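Local structure of putative sugar ABC transport system, substrate-binding protein (Bordetella parapertussis, 5IX8) at residues Ala52-Tyr57 with Gln61-Gln66. The protein probably binds a sugar as the substrate-binding component of an ABC transport system. Numbering follows the deposited sequence.
Sequences AVAGAY and QQQFAQ. With EDO (1,2-ethanediol), chain E.
Gln66 reaches from helix 60-73 to the end of strand 47-53 and donates a hydrogen bond to the backbone of Val53. The distance from Gln66 NE2 to Val53 O is 2.8 Å. The bond is nearly straight at the hydrogen (169°). Val53 O lies almost in the amide plane of Gln66, but the donor stands well above the carbonyl plane of Val53. The Gln66 chain is extended beyond CG (chi2 159°), which carries the amide across to the strand. The same amide packs on a methyl group, with Ala52 CB 3.5 Å from Gln66 CD.

One turn earlier, Gln63 runs past Ala54. Its CG lies 3.5 Å from Ala54 CB, and its CD and NE2 follow alongside the same methyl. Gln62 CB touches Ala54 O at 3.7 Å, an oxygen that also accepts a hydrogen bond from Asn59 ND2.

A second shell fixes both amides. Thr21 OG1 is hydrogen-bonded to Gln66 OE1 and to Gln63 NE2, so it links the two glutamines. Gln63 NE2 also meets Ser81 O, and Gln63 OE1 takes the N-H of Ala83.

Beyond the strand, Tyr57 N donates to O1 of a 1,2-ethanediol, probably from the crystallisation liquor.

The contact joins strand 47-53, at the edge of the parallel sheet of one lobe of a periplasmic binding protein, to the helix that follows it and packs against that sheet. The Gln63 chain and the Gln66 amide lie against alanine methyls. With NE2 on Val53 O and OE1 on Thr21 OG1, the Gln66 amide is held at both ends and its rotation is fixed. The Gln63 amide is likewise satisfied at both ends.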
loop_
_atom_site.group_PDB
_atom_site.type_symbol
_atom_site.label_atom_id
_atom_site.label_comp_id
_atom_site.label_asym_id
_atom_site.label_seq_id
_atom_site.Cartn_x
_atom_site.Cartn_y
_atom_site.Cartn_z
ATOM N N ALA A 52 -6.840 -10.438 -11.278
ATOM C CA ALA A 52 -5.927 -11.552 -11.111
ATOM C C ALA A 52 -4.939 -11.225 -10.004
ATOM O O ALA A 52 -4.755 -10.055 -9.647
ATOM C CB ALA A 52 -5.192 -11.836 -12.412
ATOM N N VAL A 53 -4.304 -12.268 -9.451
ATOM C CA VAL A 53 -3.295 -12.077 -8.407
ATOM C C VAL A 53 -2.005 -12.776 -8.786
ATOM O O VAL A 53 -2.012 -13.878 -9.345
ATOM C CB VAL A 53 -3.745 -12.548 -7.001
ATOM C CG1 VAL A 53 -4.983 -11.770 -6.542
ATOM C CG2 VAL A 53 -3.966 -14.070 -6.931
ATOM N N ALA A 54 -0.890 -12.116 -8.477
ATOM C CA ALA A 54 0.414 -12.769 -8.594
ATOM C C ALA A 54 0.494 -13.976 -7.684
ATOM O O ALA A 54 1.072 -15.005 -8.054
ATOM C CB ALA A 54 1.540 -11.790 -8.233
ATOM N N GLY A 55 -0.017 -13.834 -6.461
ATOM C CA GLY A 55 -0.063 -14.887 -5.464
ATOM C C GLY A 55 0.901 -14.660 -4.328
ATOM O O GLY A 55 0.635 -15.104 -3.200
ATOM N N ALA A 56 2.021 -13.994 -4.594
ATOM C CA ALA A 56 3.016 -13.747 -3.552
ATOM C C ALA A 56 3.959 -12.685 -4.076
ATOM O O ALA A 56 4.098 -12.528 -5.288
ATOM C CB ALA A 56 3.808 -15.016 -3.197
ATOM N N TYR A 57 4.621 -11.970 -3.166
ATOM C CA TYR A 57 5.728 -11.139 -3.645
ATOM C C TYR A 57 6.764 -12.031 -4.326
ATOM O O TYR A 57 7.006 -13.170 -3.903
ATOM C CB TYR A 57 6.368 -10.356 -2.502
ATOM C CG TYR A 57 5.429 -9.302 -1.992
ATOM C CD1 TYR A 57 5.234 -8.117 -2.705
ATOM C CD2 TYR A 57 4.721 -9.492 -0.811
ATOM C CE1 TYR A 57 4.367 -7.152 -2.235
ATOM C CE2 TYR A 57 3.840 -8.531 -0.340
ATOM C CZ TYR A 57 3.655 -7.375 -1.060
ATOM O OH TYR A 57 2.802 -6.415 -0.586
ATOM N N GLN A 61 6.664 -13.755 -12.929
ATOM C CA GLN A 61 6.261 -14.441 -14.161
ATOM C C GLN A 61 4.751 -14.640 -14.221
ATOM O O GLN A 61 4.137 -14.499 -15.291
ATOM C CB GLN A 61 6.996 -15.777 -14.273
ATOM C CG GLN A 61 8.496 -15.614 -14.597
ATOM C CD GLN A 61 8.728 -14.976 -15.973
ATOM O OE1 GLN A 61 7.957 -15.203 -16.917
ATOM N NE2 GLN A 61 9.773 -14.161 -16.085
ATOM N N GLN A 62 4.130 -14.952 -13.075
ATOM C CA GLN A 62 2.677 -15.073 -13.020
ATOM C C GLN A 62 2.005 -13.795 -13.496
ATOM O O GLN A 62 1.031 -13.840 -14.259
ATOM C CB GLN A 62 2.233 -15.404 -11.592
ATOM C CG GLN A 62 2.586 -16.820 -11.126
ATOM C CD GLN A 62 4.011 -16.975 -10.550
ATOM O OE1 GLN A 62 4.911 -16.163 -10.782
ATOM N NE2 GLN A 62 4.205 -18.054 -9.791
ATOM N N GLN A 63 2.528 -12.640 -13.077
ATOM C CA GLN A 63 1.918 -11.380 -13.485
ATOM C C GLN A 63 2.214 -11.056 -14.936
ATOM O O GLN A 63 1.363 -10.484 -15.617
ATOM C CB GLN A 63 2.379 -10.234 -12.585
ATOM C CG GLN A 63 1.611 -10.169 -11.336
ATOM C CD GLN A 63 1.832 -8.885 -10.586
ATOM O OE1 GLN A 63 2.965 -8.412 -10.431
ATOM N NE2 GLN A 63 0.756 -8.320 -10.101
ATOM N N PHE A 64 3.420 -11.377 -15.427
ATOM C CA PHE A 64 3.686 -11.144 -16.850
ATOM C C PHE A 64 2.658 -11.879 -17.699
ATOM O O PHE A 64 2.149 -11.342 -18.696
ATOM C CB PHE A 64 5.079 -11.643 -17.235
ATOM C CG PHE A 64 6.230 -10.868 -16.640
ATOM C CD1 PHE A 64 6.061 -9.684 -15.960
ATOM C CD2 PHE A 64 7.509 -11.397 -16.754
ATOM C CE1 PHE A 64 7.145 -8.992 -15.452
ATOM C CE2 PHE A 64 8.606 -10.739 -16.233
ATOM C CZ PHE A 64 8.436 -9.530 -15.587
ATOM N N ALA A 65 2.363 -13.128 -17.333
ATOM C CA ALA A 65 1.406 -13.912 -18.105
ATOM C C ALA A 65 0.020 -13.296 -18.027
ATOM O O ALA A 65 -0.727 -13.293 -19.020
ATOM C CB ALA A 65 1.391 -15.359 -17.614
ATOM N N GLN A 66 -0.337 -12.766 -16.856
ATOM C CA GLN A 66 -1.644 -12.135 -16.703
ATOM C C GLN A 66 -1.748 -10.887 -17.566
ATOM O O GLN A 66 -2.779 -10.654 -18.204
ATOM C CB GLN A 66 -1.905 -11.800 -15.233
ATOM C CG GLN A 66 -2.163 -13.072 -14.412
ATOM C CD GLN A 66 -1.921 -12.880 -12.949
ATOM O OE1 GLN A 66 -1.549 -11.783 -12.511
ATOM N NE2 GLN A 66 -2.123 -13.953 -12.165
HETATM C C1 EDO E . 2.622 -12.667 -0.075
HETATM O O1 EDO E . 4.015 -12.835 -0.399
HETATM C C2 EDO E . 2.457 -12.467 1.429
HETATM O O2 EDO E . 2.971 -11.181 1.780
#